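PDB 4FGO: periplasmic protein from Legionella pneumophila subsp. pneumophila, which binds calcium and is probably a periplasmic cysteine protease of the bacterial transglutaminase-like family. Local coordinates for residues K73-F78 / A90-F95; G66-Y71 / G84-F89; L107-A112 / Y157-E162. All coordinates share one frame; numbering follows the deposited sequence.

Contact 1. Residues K73-F78 / A90-F95; sequences KSPVEF and AIIKYF
I92 of helix 86-99 forks between P75 and F78, joining that helix to the first turn of helix 75-81, which begins with a capping box. Its side chain can be followed outward from CB, where the two branches part. CG1 lies anti to the backbone N (chi1 -172°), which sends the longer branch toward P75, with CG1 itself 3.8 Å from P75 CB. CD1, the tip, then settles 3.6 Å from P75 O while still resting against the proline's CB. The other branch, CG2, stands over the centre of the F78 ring, 3.9 Å from the centroid and 12° off the ring normal, a CH-pi contact. One turn further along, F95 extends the apolar surface, its CD2 meeting P75 CG at 3.9 Å. F54 of helix 43-54 touches both F78 and I92, and M192 of helix 183-192 touches P75 and F95, so the seam lies deep among helices. The capping box marks the start of helix 75-81: S74 OG accepts from E77 N at 3.3 Å, and E77 OE2 accepts weakly from S74 N. Just before the cap, the carbonyl oxygen K73 O abuts I91 CG2 at 3.5 Å.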
loop_
_atom_site.group_PDB
_atom_site.type_symbol
_atom_site.label_atom_id
_atom_site.label_comp_id
_atom_site.label_asym_id
_atom_site.label_seq_id
_atom_site.Cartn_x
_atom_site.Cartn_y
_atom_site.Cartn_z
ATOM N N LYS A 73 9.467 3.102 -2.887
ATOM C CA LYS A 73 10.055 1.762 -3.022
ATOM C C LYS A 73 9.128 0.830 -3.804
ATOM O O LYS A 73 7.928 0.772 -3.524
ATOM C CB LYS A 73 10.317 1.119 -1.659
ATOM C CG LYS A 73 11.672 1.376 -1.053
ATOM C CD LYS A 73 11.969 0.313 -0.014
ATOM C CE LYS A 73 12.768 0.862 1.149
ATOM N NZ LYS A 73 12.225 2.174 1.584
ATOM N N SER A 74 9.677 0.088 -4.765
ATOM C CA SER A 74 8.901 -0.973 -5.412
ATOM C C SER A 74 8.691 -2.077 -4.388
ATOM O O SER A 74 9.458 -2.173 -3.427
ATOM C CB SER A 74 9.614 -1.514 -6.663
ATOM O OG SER A 74 10.706 -2.363 -6.342
ATOM N N PRO A 75 7.646 -2.908 -4.577
ATOM C CA PRO A 75 7.413 -3.995 -3.628
ATOM C C PRO A 75 8.625 -4.904 -3.518
ATOM O O PRO A 75 9.021 -5.236 -2.399
ATOM C CB PRO A 75 6.228 -4.744 -4.245
ATOM C CG PRO A 75 5.475 -3.687 -4.965
ATOM C CD PRO A 75 6.546 -2.795 -5.553
ATOM N N VAL A 76 9.229 -5.267 -4.649
ATOM C CA VAL A 76 10.374 -6.176 -4.621
ATOM C C VAL A 76 11.463 -5.579 -3.728
ATOM O O VAL A 76 12.015 -6.260 -2.862
ATOM C CB VAL A 76 10.911 -6.477 -6.043
ATOM C CG1 VAL A 76 12.265 -7.176 -5.972
ATOM C CG2 VAL A 76 9.906 -7.328 -6.823
ATOM N N GLU A 77 11.726 -4.288 -3.926
ATOM C CA GLU A 77 12.613 -3.521 -3.054
ATOM C C GLU A 77 12.181 -3.499 -1.595
ATOM O O GLU A 77 13.024 -3.520 -0.710
ATOM C CB GLU A 77 12.706 -2.074 -3.523
ATOM C CG GLU A 77 13.674 -1.827 -4.629
ATOM C CD GLU A 77 13.766 -0.353 -4.918
ATOM O OE1 GLU A 77 14.678 0.298 -4.369
ATOM O OE2 GLU A 77 12.900 0.152 -5.661
ATOM N N PHE A 78 10.876 -3.396 -1.351
ATOM C CA PHE A 78 10.350 -3.427 0.016
ATOM C C PHE A 78 10.682 -4.771 0.634
ATOM O O PHE A 78 11.092 -4.834 1.791
ATOM C CB PHE A 78 8.837 -3.180 0.051
ATOM C CG PHE A 78 8.288 -2.875 1.437
ATOM C CD1 PHE A 78 7.889 -3.903 2.290
ATOM C CD2 PHE A 78 8.151 -1.565 1.875
ATOM C CE1 PHE A 78 7.372 -3.627 3.556
ATOM C CE2 PHE A 78 7.637 -1.279 3.135
ATOM C CZ PHE A 78 7.250 -2.319 3.985
ATOM N N ALA A 90 2.199 1.724 2.067
ATOM C CA ALA A 90 0.952 1.819 1.313
ATOM C C ALA A 90 1.103 1.200 -0.077
ATOM O O ALA A 90 0.160 0.594 -0.600
ATOM C CB ALA A 90 0.490 3.271 1.201
ATOM N N ILE A 91 2.287 1.361 -0.665
ATOM C CA ILE A 91 2.555 0.853 -2.003
ATOM C C ILE A 91 2.521 -0.688 -2.102
ATOM O O ILE A 91 1.831 -1.235 -2.958
ATOM C CB ILE A 91 3.876 1.428 -2.575
ATOM C CG1 ILE A 91 3.638 2.851 -3.077
ATOM C CG2 ILE A 91 4.396 0.563 -3.719
ATOM C CD1 ILE A 91 4.896 3.637 -3.269
ATOM N N ILE A 92 3.252 -1.384 -1.243
ATOM C CA ILE A 92 3.285 -2.847 -1.350
ATOM C C ILE A 92 1.936 -3.457 -0.947
ATOM O O ILE A 92 1.496 -4.451 -1.528
ATOM C CB ILE A 92 4.450 -3.482 -0.563
ATOM C CG1 ILE A 92 4.539 -4.985 -0.875
ATOM C CG2 ILE A 92 4.324 -3.205 0.939
ATOM C CD1 ILE A 92 5.884 -5.601 -0.634
ATOM N N LYS A 93 1.263 -2.844 0.021
ATOM C CA LYS A 93 -0.074 -3.302 0.388
ATOM C C LYS A 93 -0.987 -3.180 -0.822
ATOM O O LYS A 93 -1.757 -4.095 -1.110
ATOM C CB LYS A 93 -0.650 -2.508 1.563
ATOM C CG LYS A 93 0.132 -2.643 2.849
ATOM C CD LYS A 93 -0.536 -1.889 3.977
ATOM C CE LYS A 93 0.301 -1.943 5.236
ATOM N NZ LYS A 93 -0.306 -1.177 6.360
ATOM N N TYR A 94 -0.866 -2.062 -1.539
ATOM C CA TYR A 94 -1.659 -1.827 -2.743
ATOM C C TYR A 94 -1.468 -2.960 -3.739
ATOM O O TYR A 94 -2.435 -3.592 -4.164
ATOM C CB TYR A 94 -1.307 -0.476 -3.399
ATOM C CG TYR A 94 -1.938 -0.254 -4.767
ATOM C CD1 TYR A 94 -3.180 0.354 -4.887
ATOM C CD2 TYR A 94 -1.290 -0.662 -5.944
ATOM C CE1 TYR A 94 -3.765 0.551 -6.135
ATOM C CE2 TYR A 94 -1.876 -0.476 -7.197
ATOM C CZ TYR A 94 -3.112 0.137 -7.283
ATOM O OH TYR A 94 -3.706 0.351 -8.514
ATOM N N PHE A 95 -0.225 -3.219 -4.116
ATOM C CA PHE A 95 0.026 -4.246 -5.118
ATOM C C PHE A 95 -0.303 -5.667 -4.648
ATOM O O PHE A 95 -0.827 -6.466 -5.421
ATOM C CB PHE A 95 1.447 -4.149 -5.656
ATOM C CG PHE A 95 1.624 -3.038 -6.631
ATOM C CD1 PHE A 95 1.120 -3.149 -7.914
ATOM C CD2 PHE A 95 2.235 -1.855 -6.250
ATOM C CE1 PHE A 95 1.261 -2.112 -8.817
ATOM C CE2 PHE A 95 2.376 -0.821 -7.144
ATOM C CZ PHE A 95 1.880 -0.952 -8.424
#

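Contact 2. Residues G66-Y71 / G84-F89; sequences GASDDY and GDCEDF. With CA (calcium ion), chain B.
S68 lies over the E87 carboxylate, its CB 3.3 Å from E87 CD, while its OG comes close to C86 SG. From here the 66-71 loop runs past the first turn of helix 86-99 and shares a calcium ion with it. D85 links the two: its OD2 binds the calcium at 2.8 Å and also accepts from D69 N (3.0 Å, 161°), the N-H arriving from above the carboxylate plane. The D69 and D85 side chains cross at about a right angle, their carboxylate planes 81° apart. D69 CG sits between its own backbone N and carbonyl carbon (chi1 61°), which turns OD1 to the metal at 2.6 Å. The same oxygen accepts from Y71 N, closing an Asx turn that folds the loop back and brings Y71 O to the ion at 2.7 Å. D88 supplies both carboxylate oxygens, OD1 at 2.7 Å and OD2 at 2.8 Å from the calcium. D88 OD2 takes a further bond from D85 N, and D85 OD1 accepts weakly from E87 N and D88 N; D85 and D88 thus form a capping box that sets the helix start and the metal ligands together. E87 OE1 stands farther back, 3.2 Å from the calcium, although E87 is also a ligand in a structure of this protein. The ion and K73, which is paired with both D88 and E60, probably offset part of the acidic charge. C86, in the first helical turn with H121 of strand 119-126 against it, has a placement consistent with the nucleophile position of clan CA cysteine peptidases; if so, the calcium site borders the active site.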
loop_
_atom_site.group_PDB
_atom_site.type_symbol
_atom_site.label_atom_id
_atom_site.label_comp_id
_atom_site.label_asym_id
_atom_site.label_seq_id
_atom_site.Cartn_x
_atom_site.Cartn_y
_atom_site.Cartn_z
ATOM N N GLY A 66 12.378 13.111 8.871
ATOM C CA GLY A 66 11.758 12.491 10.024
ATOM C C GLY A 66 10.499 11.757 9.611
ATOM O O GLY A 66 9.706 11.329 10.453
ATOM N N ALA A 67 10.318 11.598 8.303
ATOM C CA ALA A 67 9.145 10.907 7.788
ATOM C C ALA A 67 9.446 10.162 6.493
ATOM O O ALA A 67 10.305 9.287 6.439
ATOM C CB ALA A 67 7.993 11.891 7.587
ATOM N N SER A 68 8.709 10.512 5.451
ATOM C CA SER A 68 8.882 9.905 4.150
ATOM C C SER A 68 10.085 10.532 3.448
ATOM O O SER A 68 10.419 11.680 3.719
ATOM C CB SER A 68 7.619 10.161 3.333
ATOM O OG SER A 68 6.464 9.877 4.110
ATOM N N ASP A 69 10.744 9.779 2.568
ATOM C CA ASP A 69 11.714 10.389 1.659
ATOM C C ASP A 69 10.980 10.700 0.347
ATOM O O ASP A 69 9.746 10.671 0.285
ATOM C CB ASP A 69 12.936 9.482 1.425
ATOM C CG ASP A 69 12.564 8.152 0.793
ATOM O OD1 ASP A 69 11.448 8.056 0.282
ATOM O OD2 ASP A 69 13.378 7.214 0.772
ATOM N N ASP A 70 11.732 10.940 -0.715
ATOM C CA ASP A 70 11.108 11.265 -1.995
ATOM C C ASP A 70 11.053 10.088 -2.997
ATOM O O ASP A 70 10.870 10.279 -4.204
ATOM C CB ASP A 70 11.798 12.490 -2.583
ATOM C CG ASP A 70 11.604 13.730 -1.700
ATOM O OD1 ASP A 70 12.567 14.506 -1.512
ATOM O OD2 ASP A 70 10.475 13.910 -1.176
ATOM N N TYR A 71 11.204 8.872 -2.484
ATOM C CA TYR A 71 11.415 7.713 -3.344
ATOM C C TYR A 71 10.461 6.553 -3.091
ATOM O O TYR A 71 10.632 5.814 -2.155
ATOM C CB TYR A 71 12.834 7.210 -3.142
ATOM C CG TYR A 71 13.181 5.946 -3.896
ATOM C CD1 TYR A 71 13.258 4.715 -3.240
ATOM C CD2 TYR A 71 13.474 5.983 -5.253
ATOM C CE1 TYR A 71 13.604 3.561 -3.923
ATOM C CE2 TYR A 71 13.821 4.835 -5.944
ATOM C CZ TYR A 71 13.886 3.627 -5.277
ATOM O OH TYR A 71 14.233 2.489 -5.969
ATOM N N GLY A 84 10.376 -0.163 4.746
ATOM C CA GLY A 84 10.331 1.161 4.124
ATOM C C GLY A 84 9.582 2.208 4.951
ATOM O O GLY A 84 9.355 2.000 6.143
ATOM N N ASP A 85 9.198 3.330 4.339
ATOM C CA ASP A 85 8.447 4.367 5.066
ATOM C C ASP A 85 6.943 4.320 4.764
ATOM O O ASP A 85 6.470 3.421 4.051
ATOM C CB ASP A 85 9.052 5.776 4.895
ATOM C CG ASP A 85 9.015 6.269 3.467
ATOM O OD1 ASP A 85 8.031 5.978 2.746
ATOM O OD2 ASP A 85 9.986 6.939 3.060
ATOM N N CYS A 86 6.175 5.251 5.323
ATOM C CA CYS A 86 4.719 5.124 5.224
ATOM C C CYS A 86 4.214 5.076 3.777
ATOM O O CYS A 86 3.253 4.366 3.485
ATOM C CB CYS A 86 3.994 6.215 6.014
ATOM S SG CYS A 86 4.356 7.889 5.393
ATOM N N GLU A 87 4.848 5.822 2.868
ATOM C CA GLU A 87 4.465 5.710 1.461
ATOM C C GLU A 87 4.780 4.304 0.956
ATOM O O GLU A 87 3.972 3.687 0.273
ATOM C CB GLU A 87 5.200 6.728 0.589
ATOM C CG GLU A 87 5.565 7.995 1.304
ATOM C CD GLU A 87 6.481 8.896 0.481
ATOM O OE1 GLU A 87 7.682 8.539 0.268
ATOM O OE2 GLU A 87 5.991 9.979 0.090
ATOM N N ASP A 88 5.962 3.804 1.287
ATOM C CA ASP A 88 6.370 2.491 0.815
ATOM C C ASP A 88 5.450 1.378 1.320
ATOM O O ASP A 88 5.138 0.442 0.581
ATOM C CB ASP A 88 7.789 2.197 1.255
ATOM C CG ASP A 88 8.747 3.249 0.813
ATOM O OD1 ASP A 88 8.626 3.711 -0.357
ATOM O OD2 ASP A 88 9.617 3.619 1.641
ATOM N N PHE A 89 5.016 1.495 2.572
ATOM C CA PHE A 89 4.049 0.563 3.152
ATOM C C PHE A 89 2.749 0.541 2.347
ATOM O O PHE A 89 2.260 -0.526 1.989
ATOM C CB PHE A 89 3.742 0.922 4.612
ATOM C CG PHE A 89 4.687 0.317 5.606
ATOM C CD1 PHE A 89 6.048 0.612 5.578
ATOM C CD2 PHE A 89 4.212 -0.547 6.593
ATOM C CE1 PHE A 89 6.911 0.048 6.502
ATOM C CE2 PHE A 89 5.070 -1.099 7.528
ATOM C CZ PHE A 89 6.420 -0.810 7.488
HETATM CA CA CA B . 9.733 6.096 0.383
#

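Contact 3. Residues L107-A112 / Y157-E162; sequences LRITYA and YSFNAE
Y157 and F159 share a first torsion, chi1 66° and 62°, which sets each ring between its own backbone N and carbonyl carbon and tips it across toward strand 107-112. Y111 CB consequently stands over the centre of the Y157 ring, 3.7 Å from the centroid, in a CH-pi contact. The two tyrosine rings run nearly parallel, planes 16° apart, but are slid so far, with centroids 4.9 Å apart, that they barely overlap. I109 CB likewise covers a face of F159, 3.8 Å from the centroid but displaced toward the rim. Beneath these rings the strands pair antiparallel. I109 and F159 form a hydrogen-bonded pair, with I109 N to F159 O at 2.7 Å and F159 N to I109 O at 2.8 Å. At Y111 and Y157 one bond is firm, Y111 N to Y157 O at 2.9 Å, and its return is weak. Between them lies the non-hydrogen-bonded pair T110 and S158, whose side chains occupy the other face and join OG1 to OG at 2.9 Å; T110 OG1 also bonds S125 OG. Beyond the I109-F159 pair, N160 ND2 donates to L107 O at 2.8 Å, the oxygen lying near the N160 amide plane but the donor tilted from the carbonyl plane, while N160 OD1 accepts from E162 N in an Asx turn. The chemistry is therefore divided: aromatic and aliphatic groups cover one face, bonded hydroxyls bridge the other, and an asparagine amide prolongs the pairing.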
loop_
_atom_site.group_PDB
_atom_site.type_symbol
_atom_site.label_atom_id
_atom_site.label_comp_id
_atom_site.label_asym_id
_atom_site.label_seq_id
_atom_site.Cartn_x
_atom_site.Cartn_y
_atom_site.Cartn_z
ATOM N N LEU A 107 -8.837 0.680 -4.741
ATOM C CA LEU A 107 -7.681 0.997 -3.911
ATOM C C LEU A 107 -7.007 2.295 -4.359
ATOM O O LEU A 107 -6.721 2.467 -5.545
ATOM C CB LEU A 107 -6.667 -0.143 -3.982
ATOM C CG LEU A 107 -7.161 -1.454 -3.368
ATOM C CD1 LEU A 107 -6.276 -2.601 -3.796
ATOM C CD2 LEU A 107 -7.169 -1.320 -1.874
ATOM N N ARG A 108 -6.762 3.192 -3.404
ATOM C CA ARG A 108 -6.055 4.458 -3.660
ATOM C C ARG A 108 -5.002 4.739 -2.601
ATOM O O ARG A 108 -5.223 4.504 -1.424
ATOM C CB ARG A 108 -7.026 5.641 -3.682
ATOM C CG ARG A 108 -7.985 5.603 -4.830
ATOM C CD ARG A 108 -8.926 6.783 -4.879
ATOM N NE ARG A 108 -9.988 6.445 -5.825
ATOM C CZ ARG A 108 -11.155 7.071 -5.925
ATOM N NH1 ARG A 108 -11.440 8.104 -5.136
ATOM N NH2 ARG A 108 -12.041 6.647 -6.823
ATOM N N ILE A 109 -3.860 5.257 -3.026
ATOM C CA ILE A 109 -2.841 5.678 -2.089
ATOM C C ILE A 109 -3.190 7.114 -1.689
ATOM O O ILE A 109 -3.424 7.941 -2.550
ATOM C CB ILE A 109 -1.466 5.613 -2.754
ATOM C CG1 ILE A 109 -1.242 4.200 -3.331
ATOM C CG2 ILE A 109 -0.389 6.013 -1.775
ATOM C CD1 ILE A 109 -0.135 3.438 -2.701
ATOM N N THR A 110 -3.252 7.386 -0.391
ATOM C CA THR A 110 -3.794 8.648 0.103
ATOM C C THR A 110 -2.742 9.440 0.869
ATOM O O THR A 110 -2.089 8.928 1.771
ATOM C CB THR A 110 -5.014 8.421 1.047
ATOM O OG1 THR A 110 -6.097 7.834 0.309
ATOM C CG2 THR A 110 -5.484 9.740 1.648
ATOM N N TYR A 111 -2.598 10.702 0.497
ATOM C CA TYR A 111 -1.729 11.634 1.195
ATOM C C TYR A 111 -2.599 12.436 2.166
ATOM O O TYR A 111 -3.490 13.174 1.746
ATOM C CB TYR A 111 -1.054 12.542 0.158
ATOM C CG TYR A 111 -0.156 13.633 0.735
ATOM C CD1 TYR A 111 1.216 13.637 0.502
ATOM C CD2 TYR A 111 -0.688 14.670 1.491
ATOM C CE1 TYR A 111 2.031 14.642 1.028
ATOM C CE2 TYR A 111 0.108 15.657 2.033
ATOM C CZ TYR A 111 1.465 15.654 1.792
ATOM O OH TYR A 111 2.238 16.676 2.328
ATOM N N ALA A 112 -2.338 12.311 3.457
ATOM C CA ALA A 112 -3.194 12.971 4.442
ATOM C C ALA A 112 -2.420 13.851 5.416
ATOM O O ALA A 112 -1.251 13.596 5.700
ATOM C CB ALA A 112 -4.013 11.925 5.209
ATOM N N TYR A 157 -4.983 14.455 -1.020
ATOM C CA TYR A 157 -5.182 13.889 -2.363
ATOM C C TYR A 157 -4.960 12.382 -2.378
ATOM O O TYR A 157 -4.329 11.836 -1.493
ATOM C CB TYR A 157 -4.290 14.573 -3.403
ATOM C CG TYR A 157 -2.787 14.370 -3.258
ATOM C CD1 TYR A 157 -2.158 13.259 -3.816
ATOM C CD2 TYR A 157 -1.993 15.309 -2.599
ATOM C CE1 TYR A 157 -0.788 13.073 -3.711
ATOM C CE2 TYR A 157 -0.613 15.133 -2.485
ATOM C CZ TYR A 157 -0.020 14.010 -3.043
ATOM O OH TYR A 157 1.339 13.807 -2.944
ATOM N N SER A 158 -5.491 11.701 -3.385
ATOM C CA SER A 158 -5.299 10.264 -3.456
ATOM C C SER A 158 -5.015 9.899 -4.876
ATOM O O SER A 158 -5.379 10.625 -5.780
ATOM C CB SER A 158 -6.562 9.525 -3.000
ATOM O OG SER A 158 -6.843 9.878 -1.680
ATOM N N PHE A 159 -4.399 8.742 -5.073
ATOM C CA PHE A 159 -4.038 8.349 -6.416
ATOM C C PHE A 159 -3.885 6.848 -6.564
ATOM O O PHE A 159 -3.714 6.096 -5.577
ATOM C CB PHE A 159 -2.748 9.060 -6.845
ATOM C CG PHE A 159 -1.562 8.707 -5.996
ATOM C CD1 PHE A 159 -0.708 7.666 -6.364
ATOM C CD2 PHE A 159 -1.316 9.386 -4.809
ATOM C CE1 PHE A 159 0.373 7.319 -5.560
ATOM C CE2 PHE A 159 -0.224 9.064 -4.015
ATOM C CZ PHE A 159 0.621 8.028 -4.393
ATOM N N ASN A 160 -3.997 6.408 -7.809
ATOM C CA ASN A 160 -3.720 5.023 -8.159
ATOM C C ASN A 160 -3.346 4.948 -9.625
ATOM O O ASN A 160 -3.004 5.965 -10.245
ATOM C CB ASN A 160 -4.861 4.052 -7.762
ATOM C CG ASN A 160 -6.176 4.329 -8.483
ATOM O OD1 ASN A 160 -6.225 5.044 -9.487
ATOM N ND2 ASN A 160 -7.261 3.749 -7.963
ATOM N N ALA A 161 -3.406 3.752 -10.184
ATOM C CA ALA A 161 -2.992 3.563 -11.561
ATOM C C ALA A 161 -3.903 4.318 -12.523
ATOM O O ALA A 161 -3.569 4.476 -13.690
ATOM C CB ALA A 161 -2.975 2.072 -11.900
ATOM N N GLU A 162 -5.039 4.799 -12.019
ATOM C CA GLU A 162 -6.121 5.293 -12.868
ATOM C C GLU A 162 -6.380 6.795 -12.753
ATOM O O GLU A 162 -7.162 7.348 -13.524
ATOM C CB GLU A 162 -7.417 4.523 -12.580
ATOM C CG GLU A 162 -7.741 3.405 -13.570
ATOM C CD GLU A 162 -7.275 2.025 -13.113
ATOM O OE1 GLU A 162 -6.626 1.335 -13.927
ATOM O OE2 GLU A 162 -7.570 1.621 -11.961
#

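In the fold
Reading from the N terminus, the loop 66-71 comes first, then 73-78, 84-89 and 90-95, so contacts 1 and 2 cross: contact 1 opens before contact 2 has closed, and closes after it. Contact 2 closes on the start of helix 86-99 and contact 1 on its next turns, which folds helix 75-81 and the calcium loop against one common helix. The two also touch directly, through the salt bridge of K73, also paired with E60, to D88. Contact 3 follows in series, closing a much longer, helix-free excursion of strands and loops between 107-112 and 157-162 in the antiparallel sheet. I109 packs on A90 and I91, tying that sheet to helix 86-99.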